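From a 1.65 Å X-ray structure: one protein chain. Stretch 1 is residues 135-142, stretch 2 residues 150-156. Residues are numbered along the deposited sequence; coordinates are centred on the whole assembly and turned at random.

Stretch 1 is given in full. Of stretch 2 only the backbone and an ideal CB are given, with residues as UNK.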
# COMPACT_ATOMS: atom_id res chain seq x y z
N ARG A 135 -3.38 -4.71 4.18
CA ARG A 135 -2.82 -5.62 3.15
C ARG A 135 -3.93 -6.39 2.42
O ARG A 135 -3.76 -7.54 2.00
CB ARG A 135 -1.78 -6.54 3.78
CG ARG A 135 -0.60 -5.78 4.38
CD ARG A 135 0.24 -6.62 5.35
NE ARG A 135 -0.50 -7.05 6.52
CZ ARG A 135 -0.58 -6.37 7.66
NH1 ARG A 135 0.02 -5.21 7.80
NH2 ARG A 135 -1.28 -6.87 8.67
N PHE A 136 -5.06 -5.71 2.23
CA PHE A 136 -6.14 -6.25 1.40
C PHE A 136 -5.74 -6.39 -0.07
O PHE A 136 -4.91 -5.62 -0.58
CB PHE A 136 -7.34 -5.32 1.41
CG PHE A 136 -8.23 -5.38 2.63
CD1 PHE A 136 -9.35 -6.21 2.67
CD2 PHE A 136 -8.00 -4.54 3.71
CE1 PHE A 136 -10.19 -6.22 3.76
CE2 PHE A 136 -8.82 -4.54 4.82
CZ PHE A 136 -9.92 -5.38 4.86
N ARG A 137 -6.38 -7.34 -0.74
CA ARG A 137 -6.49 -7.32 -2.20
C ARG A 137 -7.63 -6.38 -2.59
O ARG A 137 -8.59 -6.21 -1.83
CB ARG A 137 -6.81 -8.72 -2.72
CG ARG A 137 -5.79 -9.79 -2.41
CD ARG A 137 -6.33 -11.11 -2.91
NE ARG A 137 -5.46 -12.25 -2.71
CZ ARG A 137 -5.41 -13.00 -1.62
NH1 ARG A 137 -6.16 -12.74 -0.56
NH2 ARG A 137 -4.60 -14.04 -1.59
N VAL A 138 -7.56 -5.77 -3.76
CA VAL A 138 -8.60 -4.85 -4.19
C VAL A 138 -9.90 -5.59 -4.61
O VAL A 138 -11.00 -5.15 -4.29
CB VAL A 138 -8.11 -3.93 -5.35
CG1 VAL A 138 -9.26 -3.15 -5.95
CG2 VAL A 138 -7.00 -2.97 -4.86
N GLY A 139 -9.74 -6.71 -5.31
CA GLY A 139 -10.87 -7.49 -5.80
C GLY A 139 -11.47 -6.88 -7.05
O GLY A 139 -11.02 -5.84 -7.53
N SER A 140 -12.50 -7.54 -7.58
CA SER A 140 -13.26 -7.01 -8.72
C SER A 140 -14.67 -7.60 -8.71
O SER A 140 -14.88 -8.70 -8.20
CB SER A 140 -12.55 -7.33 -10.04
OG SER A 140 -12.70 -8.69 -10.41
N ASP A 141 -15.64 -6.86 -9.27
CA ASP A 141 -17.05 -7.27 -9.26
C ASP A 141 -17.27 -8.56 -10.05
O ASP A 141 -17.99 -9.45 -9.60
CB ASP A 141 -17.95 -6.19 -9.88
CG ASP A 141 -18.19 -5.02 -8.96
OD1 ASP A 141 -17.55 -4.94 -7.90
OD2 ASP A 141 -19.02 -4.16 -9.32
N ILE A 142 -16.68 -8.63 -11.23
CA ILE A 142 -16.88 -9.80 -12.10
C ILE A 142 -16.29 -11.05 -11.43
O ILE A 142 -16.93 -12.10 -11.43
CB ILE A 142 -16.30 -9.56 -13.51
CG1 ILE A 142 -17.22 -8.60 -14.26
CG2 ILE A 142 -16.14 -10.88 -14.26
CD1 ILE A 142 -16.66 -8.08 -15.58
N UNK A 150 -14.48 -12.47 -1.84
CA UNK A 150 -14.45 -11.03 -1.70
C UNK A 150 -13.06 -10.45 -1.54
O UNK A 150 -12.13 -11.15 -1.14
CB UNK A 150 -15.31 -10.62 -0.50
N UNK A 151 -12.94 -9.18 -1.91
CA UNK A 151 -11.75 -8.37 -1.70
C UNK A 151 -12.23 -7.02 -1.22
O UNK A 151 -13.41 -6.83 -1.02
CB UNK A 151 -10.90 -8.25 -2.97
N UNK A 152 -11.34 -6.07 -1.05
CA UNK A 152 -11.73 -4.81 -0.42
C UNK A 152 -12.91 -4.13 -1.13
O UNK A 152 -13.87 -3.71 -0.47
CB UNK A 152 -10.53 -3.86 -0.39
N UNK A 153 -12.85 -4.03 -2.46
CA UNK A 153 -13.84 -3.25 -3.22
C UNK A 153 -15.20 -3.95 -3.34
O UNK A 153 -16.18 -3.33 -3.74
CB UNK A 153 -13.30 -2.96 -4.62
N UNK A 154 -15.24 -5.24 -2.99
CA UNK A 154 -16.45 -6.04 -3.05
C UNK A 154 -16.97 -6.45 -1.66
O UNK A 154 -17.87 -7.27 -1.54
CB UNK A 154 -16.19 -7.29 -3.89
N UNK A 155 -16.44 -5.83 -0.59
CA UNK A 155 -16.91 -6.14 0.74
C UNK A 155 -18.34 -5.66 0.93
O UNK A 155 -18.76 -4.65 0.37
CB UNK A 155 -15.99 -5.51 1.79
N UNK A 156 -19.06 -6.45 1.71
CA UNK A 156 -20.39 -6.14 2.13
C UNK A 156 -20.35 -5.62 3.56
O UNK A 156 -19.40 -5.87 4.31
CB UNK A 156 -21.30 -7.36 2.01

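Position 150 has phi/psi of -127/156°, and its CA-to-CB bond points away from stretch 1, with nothing of that stretch within 5.5 Å of the ideal CB. Almost any side chain would suit. The residue is Y150, whose ring makes no contact with stretch 1; its backbone serves instead, with Y150 O accepting from a water (O to water 2.8 Å) that also bonds weakly to R137 NH1.

At 151 the choice narrows sharply. CA-to-CB points toward stretch 1, and the ideal CB would lie 2.9 Å from G139 CA, a clash, and 3.3 Å from both R137 O and V138 C. Only a residue without a CB fits: G151. The two glycines meet at 4.3 Å, G139 CA to G151 CA, and the favour is mutual, since a CB on G139 would lie 3.1 Å from G151 CA.

Position 152 begins a short 3-10 segment at -55/-48°. Its backbone N donates to R137 O at 2.9 Å and 172°, which fixes the register, while CB points toward stretch 1, 3.9 Å from F136 CB. Beside an aromatic ring, leucine, isoleucine or methionine would all be reasonable. The residue is L152, with chi1 t and chi2 p; its CD1 sits over one face of the F136 ring, 3.7 Å from the centroid and 5° off the normal, a CH-pi contact.

At 153 the backbone N donates to V138 O, 2.8 Å away, and the ideal CB lies just 3.2 Å from the same oxygen. A small side chain with a donor is the natural answer: serine, perhaps threonine or cysteine. S153, with chi1 p, places OG 2.8 Å from V138 O as a second donor to that carbonyl. OG also accepts from a water that donates to D141 OD1, at 2.8 Å to each atom.

Position 154 points toward stretch 1 with more room: S140 O is 4.7 Å and D141 OD1 4.8 Å from the ideal CB. Serine, threonine, asparagine or valine could enter. T154 brings CG2 to 3.5 Å from D141 OD1, while OG1 turns back to accept from G151 N at 2.9 Å, tying the turn together as T154 N donates to G151 O.

At 155 CA-to-CB runs sideways and the ideal CB touches nothing, so a contact demands length; leucine or methionine could reach the aromatic ring. L155 does, CD1 lying 4.0 Å from F136 CE1.

Position 156 is out of reach, leaving stretch 1 without a vote. R156 extends from there, making no contact with it.

Stretch 2, residues 150-156: YGLSTLR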
# COMPACT_ATOMS: atom_id res chain seq x y z
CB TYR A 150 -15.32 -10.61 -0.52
CG TYR A 150 -16.72 -11.13 -0.61
CD1 TYR A 150 -17.09 -12.30 0.05
CD2 TYR A 150 -17.66 -10.48 -1.38
CE1 TYR A 150 -18.38 -12.79 -0.04
CE2 TYR A 150 -18.96 -10.95 -1.47
CZ TYR A 150 -19.31 -12.10 -0.81
OH TYR A 150 -20.62 -12.55 -0.90
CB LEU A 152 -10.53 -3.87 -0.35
CG LEU A 152 -10.79 -2.57 0.40
CD1 LEU A 152 -11.01 -2.83 1.90
CD2 LEU A 152 -9.62 -1.59 0.17
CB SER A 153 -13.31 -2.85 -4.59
OG SER A 153 -13.19 -3.95 -5.46
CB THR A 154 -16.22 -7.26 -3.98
OG1 THR A 154 -15.10 -8.02 -3.53
CG2 THR A 154 -15.94 -6.76 -5.39
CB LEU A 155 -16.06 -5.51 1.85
CG LEU A 155 -14.65 -6.02 2.07
CD1 LEU A 155 -14.06 -5.38 3.33
CD2 LEU A 155 -14.63 -7.54 2.19
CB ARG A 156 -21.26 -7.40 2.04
CG ARG A 156 -21.48 -7.86 0.61
CD ARG A 156 -22.09 -9.25 0.56
NE ARG A 156 -22.50 -9.59 -0.80
CZ ARG A 156 -23.67 -9.29 -1.35
NH1 ARG A 156 -24.62 -8.65 -0.67
NH2 ARG A 156 -23.90 -9.64 -2.61
O HOH W 1 -9.39 -11.61 -1.09
O HOH W 2 -13.77 -9.75 -5.11
O HOH W 3 -15.06 -3.80 -7.59
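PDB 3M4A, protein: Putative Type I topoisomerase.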